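Local coordinates for internalin C2 (Listeria monocytogenes serotype 4b str. F2365, PDB 4FHO), which is a leucine-rich-repeat protein of the internalin family that probably takes part in the adhesion of Listeria to host cells or their invasion, at residues T148-L153 and N170-L175; S192-L197 and S217-L222; L203-L208 and L225-L230. All blocks are in the same frame, centred on the assembly; numbering follows the deposited sequence.

Contact 1 of 3, residues T148-L153 and N170-L175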
loop_
_atom_site.group_PDB
_atom_site.type_symbol
_atom_site.label_atom_id
_atom_site.label_comp_id
_atom_site.label_asym_id
_atom_site.label_seq_id
_atom_site.Cartn_x
_atom_site.Cartn_y
_atom_site.Cartn_z
ATOM N N THR A 148 -11.009 -1.520 -11.826
ATOM C CA THR A 148 -12.440 -1.679 -12.054
ATOM C C THR A 148 -13.083 -2.491 -10.930
ATOM O O THR A 148 -14.038 -2.041 -10.328
ATOM C CB THR A 148 -12.705 -2.331 -13.432
ATOM O OG1 THR A 148 -11.976 -3.562 -13.544
ATOM C CG2 THR A 148 -12.232 -1.420 -14.544
ATOM N N ASN A 149 -12.524 -3.657 -10.619
ATOM C CA ASN A 149 -13.147 -4.642 -9.731
ATOM C C ASN A 149 -12.598 -4.539 -8.292
ATOM O O ASN A 149 -11.399 -4.632 -8.101
ATOM C CB ASN A 149 -12.897 -6.051 -10.310
ATOM C CG ASN A 149 -13.736 -7.136 -9.655
ATOM O OD1 ASN A 149 -14.654 -6.867 -8.876
ATOM N ND2 ASN A 149 -13.443 -8.378 -10.002
ATOM N N ILE A 150 -13.502 -4.362 -7.314
ATOM C CA ILE A 150 -13.167 -4.300 -5.876
ATOM C C ILE A 150 -13.441 -5.652 -5.177
ATOM O O ILE A 150 -13.200 -5.795 -3.973
ATOM C CB ILE A 150 -13.961 -3.173 -5.170
ATOM C CG1 ILE A 150 -13.697 -1.807 -5.802
ATOM C CG2 ILE A 150 -13.582 -3.015 -3.705
ATOM C CD1 ILE A 150 -14.397 -0.702 -5.034
ATOM N N SER A 151 -13.900 -6.671 -5.921
ATOM C CA SER A 151 -14.201 -8.000 -5.325
ATOM C C SER A 151 -13.119 -8.558 -4.374
ATOM O O SER A 151 -13.465 -9.034 -3.294
ATOM C CB SER A 151 -14.543 -9.047 -6.401
ATOM O OG SER A 151 -15.771 -8.699 -7.008
ATOM N N PRO A 152 -11.820 -8.437 -4.738
ATOM C CA PRO A 152 -10.755 -8.918 -3.851
ATOM C C PRO A 152 -10.626 -8.262 -2.481
ATOM O O PRO A 152 -9.985 -8.853 -1.625
ATOM C CB PRO A 152 -9.486 -8.665 -4.674
ATOM C CG PRO A 152 -9.957 -8.758 -6.080
ATOM C CD PRO A 152 -11.244 -8.002 -6.022
ATOM N N LEU A 153 -11.206 -7.072 -2.280
ATOM C CA LEU A 153 -11.227 -6.412 -0.967
ATOM C C LEU A 153 -12.279 -6.908 0.028
ATOM O O LEU A 153 -12.192 -6.562 1.209
ATOM C CB LEU A 153 -11.404 -4.888 -1.121
ATOM C CG LEU A 153 -10.517 -4.122 -2.095
ATOM C CD1 LEU A 153 -10.771 -2.626 -1.939
ATOM C CD2 LEU A 153 -9.050 -4.457 -1.877
ATOM N N ASN A 170 -17.243 0.639 -10.656
ATOM C CA ASN A 170 -18.708 0.773 -10.866
ATOM C C ASN A 170 -19.613 0.032 -9.883
ATOM O O ASN A 170 -20.841 0.130 -9.998
ATOM C CB ASN A 170 -19.085 0.415 -12.327
ATOM C CG ASN A 170 -18.993 -1.076 -12.630
ATOM O OD1 ASN A 170 -18.047 -1.534 -13.242
ATOM N ND2 ASN A 170 -20.013 -1.827 -12.233
ATOM N N ASP A 171 -19.027 -0.700 -8.936
ATOM C CA ASP A 171 -19.780 -1.563 -8.029
ATOM C C ASP A 171 -19.130 -1.480 -6.646
ATOM O O ASP A 171 -17.973 -1.846 -6.497
ATOM C CB ASP A 171 -19.758 -3.003 -8.589
ATOM C CG ASP A 171 -20.817 -3.914 -7.976
ATOM O OD1 ASP A 171 -21.406 -3.598 -6.918
ATOM O OD2 ASP A 171 -21.062 -4.979 -8.577
ATOM N N LEU A 172 -19.871 -0.987 -5.655
ATOM C CA LEU A 172 -19.396 -0.919 -4.262
ATOM C C LEU A 172 -19.859 -2.094 -3.389
ATOM O O LEU A 172 -19.573 -2.127 -2.187
ATOM C CB LEU A 172 -19.807 0.412 -3.629
ATOM C CG LEU A 172 -19.242 1.701 -4.243
ATOM C CD1 LEU A 172 -19.772 2.900 -3.465
ATOM C CD2 LEU A 172 -17.714 1.709 -4.274
ATOM N N THR A 173 -20.548 -3.065 -3.989
ATOM C CA THR A 173 -21.008 -4.271 -3.288
ATOM C C THR A 173 -19.916 -5.018 -2.498
ATOM O O THR A 173 -20.182 -5.412 -1.364
ATOM C CB THR A 173 -21.768 -5.222 -4.241
ATOM O OG1 THR A 173 -22.874 -4.505 -4.805
ATOM C CG2 THR A 173 -22.288 -6.459 -3.507
ATOM N N PRO A 174 -18.670 -5.112 -3.030
ATOM C CA PRO A 174 -17.583 -5.712 -2.230
ATOM C C PRO A 174 -17.255 -5.024 -0.899
ATOM O O PRO A 174 -16.646 -5.645 -0.048
ATOM C CB PRO A 174 -16.379 -5.652 -3.175
ATOM C CG PRO A 174 -16.986 -5.716 -4.527
ATOM C CD PRO A 174 -18.213 -4.860 -4.409
ATOM N N LEU A 175 -17.674 -3.772 -0.723
ATOM C CA LEU A 175 -17.448 -3.028 0.520
ATOM C C LEU A 175 -18.481 -3.286 1.631
ATOM O O LEU A 175 -18.267 -2.818 2.750
ATOM C CB LEU A 175 -17.364 -1.520 0.226
ATOM C CG LEU A 175 -16.435 -1.062 -0.902
ATOM C CD1 LEU A 175 -16.403 0.465 -0.925
ATOM C CD2 LEU A 175 -15.031 -1.648 -0.755
HETATM O O HOH W 1 -16.686 -2.217 -9.881
HETATM O O HOH W 2 -16.222 -3.931 -7.505
#
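Pro174 packs against the turn formed by Ile150 and Ser151, and its ring meets both the backbone and the side chain of Ile150. Pro174 CB lies 3.3 Å from Ile150 O. Pro174 CG is 3.5 Å from Ser151 N. The side chain of Ile150 crosses this ring at about a right angle, with Ile150 CG2 3.9 Å from Pro174 CB, and its two branches divide the work. CG2, anti to the backbone N, also reaches the tip of Leu175, with 3.6 Å between Ile150 CG2 and Leu175 CD2. The CG1 branch is extended (chi2 -176°) and carries CD1 alongside Leu172, the two side chains pointing the same way. Ile150 CD1 and Leu172 CD2 are 4.2 Å apart. Ile150 also packs on Ile164 and Val169, so it is buried, while the Ser151 hydroxyl stays at the exposed margin.

Two waters replace direct polar links between the segments. Water 1 donates to Thr148 O and accepts from Asn170 N. Water 2 accepts from Ile150 N and donates to Asp171 O.

Each segment also holds its own turn. Asn149 OD1 takes Ser151 OG in the carbonyl plane, on a lone pair, and Ser151 N from above that plane. Asp171 OD1 receives Thr173 OG1 at 2.7 Å on its syn lone pair and Thr173 N from above the carboxylate plane. Both are Asx turns, and each leads into a short 3-10 segment, 151-153 or 173-175. Such 3-10 turns, stacked one repeat on the next and opposite the parallel strands, are characteristic of the internalin leucine-rich repeat.

Contact 2 of 3, residues S192-L197 and S217-L222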
loop_
_atom_site.group_PDB
_atom_site.type_symbol
_atom_site.label_atom_id
_atom_site.label_comp_id
_atom_site.label_asym_id
_atom_site.label_seq_id
_atom_site.Cartn_x
_atom_site.Cartn_y
_atom_site.Cartn_z
ATOM N N SER A 192 -22.826 4.458 -9.462
ATOM C CA SER A 192 -24.232 4.934 -9.491
ATOM C C SER A 192 -25.122 4.472 -8.341
ATOM O O SER A 192 -26.065 5.173 -8.000
ATOM C CB SER A 192 -24.894 4.570 -10.827
ATOM O OG SER A 192 -24.762 3.192 -11.101
ATOM N N ASP A 193 -24.854 3.293 -7.790
ATOM C CA ASP A 193 -25.618 2.718 -6.686
ATOM C C ASP A 193 -24.687 2.804 -5.488
ATOM O O ASP A 193 -23.589 2.295 -5.557
ATOM C CB ASP A 193 -25.964 1.251 -7.021
ATOM C CG ASP A 193 -26.950 0.613 -6.049
ATOM O OD1 ASP A 193 -27.161 1.121 -4.933
ATOM O OD2 ASP A 193 -27.525 -0.431 -6.421
ATOM N N ILE A 194 -25.116 3.464 -4.412
ATOM C CA ILE A 194 -24.382 3.465 -3.126
ATOM C C ILE A 194 -25.123 2.709 -2.003
ATOM O O ILE A 194 -24.786 2.870 -0.829
ATOM C CB ILE A 194 -23.953 4.900 -2.680
ATOM C CG1 ILE A 194 -25.145 5.832 -2.466
ATOM C CG2 ILE A 194 -23.009 5.502 -3.708
ATOM C CD1 ILE A 194 -24.790 7.057 -1.645
ATOM N N SER A 195 -26.074 1.839 -2.374
ATOM C CA SER A 195 -26.784 0.958 -1.423
ATOM C C SER A 195 -25.880 0.190 -0.459
ATOM O O SER A 195 -26.202 0.137 0.727
ATOM C CB SER A 195 -27.728 -0.018 -2.146
ATOM O OG SER A 195 -28.750 0.697 -2.812
ATOM N N PRO A 196 -24.732 -0.353 -0.941
ATOM C CA PRO A 196 -23.778 -1.014 -0.031
ATOM C C PRO A 196 -23.317 -0.227 1.194
ATOM O O PRO A 196 -23.015 -0.841 2.214
ATOM C CB PRO A 196 -22.583 -1.306 -0.944
ATOM C CG PRO A 196 -23.218 -1.582 -2.251
ATOM C CD PRO A 196 -24.367 -0.622 -2.351
ATOM N N LEU A 197 -23.276 1.103 1.091
ATOM C CA LEU A 197 -22.781 1.966 2.171
ATOM C C LEU A 197 -23.711 2.010 3.388
ATOM O O LEU A 197 -23.251 2.340 4.477
ATOM C CB LEU A 197 -22.472 3.387 1.646
ATOM C CG LEU A 197 -21.534 3.529 0.419
ATOM C CD1 LEU A 197 -21.150 4.987 0.205
ATOM C CD2 LEU A 197 -20.280 2.666 0.495
ATOM N N SER A 217 -30.477 7.875 -0.401
ATOM C CA SER A 217 -31.195 7.171 0.687
ATOM C C SER A 217 -30.341 6.235 1.567
ATOM O O SER A 217 -30.519 6.235 2.791
ATOM C CB SER A 217 -32.393 6.365 0.138
ATOM O OG SER A 217 -33.294 7.201 -0.565
ATOM N N PRO A 218 -29.400 5.458 0.971
ATOM C CA PRO A 218 -28.552 4.576 1.807
ATOM C C PRO A 218 -27.676 5.284 2.850
ATOM O O PRO A 218 -27.268 4.646 3.825
ATOM C CB PRO A 218 -27.708 3.827 0.776
ATOM C CG PRO A 218 -28.508 3.896 -0.480
ATOM C CD PRO A 218 -29.109 5.253 -0.459
ATOM N N LEU A 219 -27.441 6.592 2.668
ATOM C CA LEU A 219 -26.768 7.433 3.665
ATOM C C LEU A 219 -27.664 7.972 4.780
ATOM O O LEU A 219 -27.126 8.368 5.819
ATOM C CB LEU A 219 -26.044 8.610 2.977
ATOM C CG LEU A 219 -25.089 8.246 1.832
ATOM C CD1 LEU A 219 -24.461 9.506 1.256
ATOM C CD2 LEU A 219 -24.013 7.273 2.294
ATOM N N ALA A 220 -28.991 7.978 4.576
ATOM C CA ALA A 220 -29.965 8.612 5.500
ATOM C C ALA A 220 -29.862 8.154 6.956
ATOM O O ALA A 220 -30.026 8.975 7.868
ATOM C CB ALA A 220 -31.403 8.409 5.007
ATOM N N ASN A 221 -29.586 6.860 7.159
ATOM C CA ASN A 221 -29.472 6.267 8.515
ATOM C C ASN A 221 -28.071 6.207 9.142
ATOM O O ASN A 221 -27.955 5.946 10.346
ATOM C CB ASN A 221 -30.165 4.892 8.543
ATOM C CG ASN A 221 -31.658 5.022 8.690
ATOM O OD1 ASN A 221 -32.144 5.449 9.736
ATOM N ND2 ASN A 221 -32.392 4.706 7.631
ATOM N N LEU A 222 -27.036 6.524 8.369
ATOM C CA LEU A 222 -25.661 6.573 8.879
ATOM C C LEU A 222 -25.514 7.785 9.796
ATOM O O LEU A 222 -25.612 8.925 9.338
ATOM C CB LEU A 222 -24.667 6.653 7.729
ATOM C CG LEU A 222 -24.671 5.483 6.740
ATOM C CD1 LEU A 222 -23.622 5.752 5.676
ATOM C CD2 LEU A 222 -24.432 4.142 7.422
#
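Asp193 OD1 is gripped by two donors, both from Ser195. Ser195 OG binds at 2.7 Å on the syn lone pair of Asp193 OD1. Ser195 N comes in to the same Asp193 OD1 at 2.9 Å from above the carboxylate plane, which makes an Asx turn. Together they should hold the carboxylate steady ahead of the 3-10 segment 195-197. Ser217 OG is similarly bonded to Asp215 OD1 in the next turn.

The segments meet by van der Waals packing, partly of side chains on backbone. The Pro218 ring rests against backbone, with Pro218 CG 3.5 Å from Ser195 CA. Ile194 CG1 takes the crowded position between the backbone N and the carbonyl carbon (chi1 61°). With chi2 extended, this carries CD1 to Leu219, the two side chains crossing at about a right angle. Ile194 CD1 lies 3.7 Å from Leu219 CG. Farther along, both methyls of Leu222 straddle Leu197 O, each 3.6 Å from that oxygen.

Residues 192-197 lie in the loop between strands 183-185 and 205-207. Residues 217-222 lie in the following loop, between strands 205-207 and 227-229. Leu172 of the preceding turn touches Leu197, while Ile194 also reaches Leu208 just after strand 205-207.

Contact 3 of 3, residues L203-L208 and L225-L230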
loop_
_atom_site.group_PDB
_atom_site.type_symbol
_atom_site.label_atom_id
_atom_site.label_comp_id
_atom_site.label_asym_id
_atom_site.label_seq_id
_atom_site.Cartn_x
_atom_site.Cartn_y
_atom_site.Cartn_z
ATOM N N LEU A 203 -19.001 5.119 9.092
ATOM C CA LEU A 203 -18.546 6.087 8.082
ATOM C C LEU A 203 -18.675 7.518 8.599
ATOM O O LEU A 203 -19.762 7.942 9.040
ATOM C CB LEU A 203 -19.298 5.949 6.744
ATOM C CG LEU A 203 -18.907 4.836 5.781
ATOM C CD1 LEU A 203 -19.924 4.783 4.654
ATOM C CD2 LEU A 203 -17.505 5.074 5.226
ATOM N N ILE A 204 -17.536 8.212 8.606
ATOM C CA ILE A 204 -17.425 9.615 8.967
ATOM C C ILE A 204 -17.328 10.495 7.712
ATOM O O ILE A 204 -17.997 11.534 7.629
ATOM C CB ILE A 204 -16.200 9.867 9.888
ATOM C CG1 ILE A 204 -16.242 8.958 11.128
ATOM C CG2 ILE A 204 -16.153 11.332 10.318
ATOM C CD1 ILE A 204 -15.075 9.159 12.080
ATOM N N GLU A 205 -16.513 10.081 6.750
ATOM C CA GLU A 205 -16.169 10.880 5.569
ATOM C C GLU A 205 -16.362 10.009 4.336
ATOM O O GLU A 205 -15.726 8.962 4.220
ATOM C CB GLU A 205 -14.718 11.365 5.691
ATOM C CG GLU A 205 -14.114 12.041 4.462
ATOM C CD GLU A 205 -12.737 12.625 4.743
ATOM O OE1 GLU A 205 -12.652 13.565 5.555
ATOM O OE2 GLU A 205 -11.738 12.161 4.151
ATOM N N VAL A 206 -17.259 10.431 3.442
ATOM C CA VAL A 206 -17.531 9.744 2.186
ATOM C C VAL A 206 -17.338 10.739 1.049
ATOM O O VAL A 206 -18.057 11.712 0.964
ATOM C CB VAL A 206 -18.929 9.128 2.158
ATOM C CG1 VAL A 206 -19.113 8.261 0.913
ATOM C CG2 VAL A 206 -19.146 8.266 3.390
ATOM N N HIS A 207 -16.345 10.525 0.197
ATOM C CA HIS A 207 -16.087 11.411 -0.940
ATOM C C HIS A 207 -16.529 10.697 -2.194
ATOM O O HIS A 207 -15.940 9.678 -2.581
ATOM C CB HIS A 207 -14.619 11.834 -1.006
ATOM C CG HIS A 207 -14.201 12.873 0.017
ATOM N ND1 HIS A 207 -12.983 13.458 -0.022
ATOM C CD2 HIS A 207 -14.857 13.418 1.096
ATOM C CE1 HIS A 207 -12.881 14.332 0.993
ATOM N NE2 HIS A 207 -14.030 14.316 1.668
ATOM N N LEU A 208 -17.576 11.220 -2.840
ATOM C CA LEU A 208 -18.178 10.615 -4.041
ATOM C C LEU A 208 -18.383 11.624 -5.181
ATOM O O LEU A 208 -19.291 11.462 -5.974
ATOM C CB LEU A 208 -19.497 9.925 -3.659
ATOM C CG LEU A 208 -19.411 8.677 -2.765
ATOM C CD1 LEU A 208 -20.783 8.344 -2.197
ATOM C CD2 LEU A 208 -18.855 7.467 -3.479
ATOM N N LEU A 225 -21.838 10.383 10.280
ATOM C CA LEU A 225 -21.395 10.955 9.013
ATOM C C LEU A 225 -21.131 12.448 9.237
ATOM O O LEU A 225 -22.034 13.170 9.655
ATOM C CB LEU A 225 -22.487 10.719 7.953
ATOM C CG LEU A 225 -22.259 10.554 6.458
ATOM C CD1 LEU A 225 -21.128 9.585 6.152
ATOM C CD2 LEU A 225 -23.564 10.082 5.828
ATOM N N PHE A 226 -19.887 12.890 9.027
ATOM C CA PHE A 226 -19.543 14.317 9.035
ATOM C C PHE A 226 -19.737 14.951 7.659
ATOM O O PHE A 226 -20.210 16.081 7.602
ATOM C CB PHE A 226 -18.125 14.595 9.554
ATOM C CG PHE A 226 -17.772 16.064 9.575
ATOM C CD1 PHE A 226 -18.288 16.905 10.569
ATOM C CD2 PHE A 226 -16.979 16.624 8.562
ATOM C CE1 PHE A 226 -17.996 18.267 10.579
ATOM C CE2 PHE A 226 -16.686 17.993 8.569
ATOM C CZ PHE A 226 -17.191 18.809 9.573
ATOM N N ILE A 227 -19.351 14.263 6.583
ATOM C CA ILE A 227 -19.457 14.811 5.221
ATOM C C ILE A 227 -19.588 13.742 4.144
ATOM O O ILE A 227 -18.913 12.706 4.184
ATOM C CB ILE A 227 -18.290 15.790 4.903
ATOM C CG1 ILE A 227 -18.582 16.631 3.645
ATOM C CG2 ILE A 227 -16.948 15.071 4.820
ATOM C CD1 ILE A 227 -17.507 17.659 3.331
ATOM N N VAL A 228 -20.513 13.984 3.220
ATOM C CA VAL A 228 -20.590 13.284 1.943
ATOM C C VAL A 228 -20.433 14.345 0.874
ATOM O O VAL A 228 -21.098 15.377 0.964
ATOM C CB VAL A 228 -21.938 12.588 1.726
ATOM C CG1 VAL A 228 -21.896 11.791 0.433
ATOM C CG2 VAL A 228 -22.269 11.678 2.898
ATOM N N THR A 229 -19.592 14.106 -0.129
ATOM C CA THR A 229 -19.417 15.047 -1.239
ATOM C C THR A 229 -19.907 14.421 -2.539
ATOM O O THR A 229 -19.725 13.221 -2.757
ATOM C CB THR A 229 -17.963 15.515 -1.369
ATOM O OG1 THR A 229 -17.129 14.406 -1.661
ATOM C CG2 THR A 229 -17.493 16.166 -0.045
ATOM N N LEU A 230 -20.534 15.243 -3.381
ATOM C CA LEU A 230 -20.959 14.861 -4.733
ATOM C C LEU A 230 -20.684 16.003 -5.706
ATOM O O LEU A 230 -20.314 17.093 -5.288
ATOM C CB LEU A 230 -22.462 14.574 -4.745
ATOM C CG LEU A 230 -23.020 13.406 -3.924
ATOM C CD1 LEU A 230 -24.545 13.499 -3.836
ATOM C CD2 LEU A 230 -22.612 12.063 -4.501
#
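Ile204 O accepts two backbone N-H groups where the last two strands of the sheet begin to pair. Phe226 N reaches it at 2.7 Å, in the carbonyl plane and on a lone pair. Ile227 N approaches the same Ile204 O nearly along the C=O axis. The ladder then alternates. Val206 N gives a straight bond to Ile227 O (2.9 Å, 172° at the hydrogen). Val206 O takes Thr229 N at 3.0 Å. Val206 thus uses both its N-H and its carbonyl on the neighbouring strand, and Val228 CA adds a short CA-H...O contact to Val206 O. At the far end Leu208 N donates to Thr229 O, from above its carbonyl plane, and makes a weak second bond to Thr229 OG1.

This is parallel pairing, with 3° between the strand directions. It joins strands 205-207 and 227-229, the latter outermost in the parallel sheet of the leucine-rich-repeat solenoid. Glu205 and His207 use backbone bonds on their other side, to Thr182, Leu184 and Ala186 around strand 183-185.

One face carries Glu205, His207, Ile227 and Thr229. Glu205 OE2 forms a salt bridge with Arg185, and its CG lies alongside Ile227. Ile227 CG2 comes to the edge of the His207 ring. Thr229 OG1 occupies the crowded position (chi1 63°), which brings it within 3.3 Å of His207 CA. Val206, buried, and Val228, partly exposed, lie on the opposite face. There Val206 CG2 meets Leu225 CD1 at 3.6 Å, the two side chains crossing obliquely, and Val228 touches Leu219.

Overall arrangement
From the N terminus, contact 1 comes first. Residues 148-153 and 170-175 close a loop that contains strand 161-163, and this loop ends before contact 2 opens. Contact 2 joins 192-197 to 217-222 around strand 205-207. Contact 3 starts inside that loop at 203-208 and finishes beyond it at 225-230, so contacts 2 and 3 cross. Leu172 meets Ile194 and Pro196, carrying the row of turns from contact 1 into contact 2. Leu219 against Leu225 and Leu197 against Val206 connect the turns of contact 2 to the strands of contact 3. Contacts 1 and 3 do not touch. Together they tie turns and strands at the C-terminal end of this crystallised fragment.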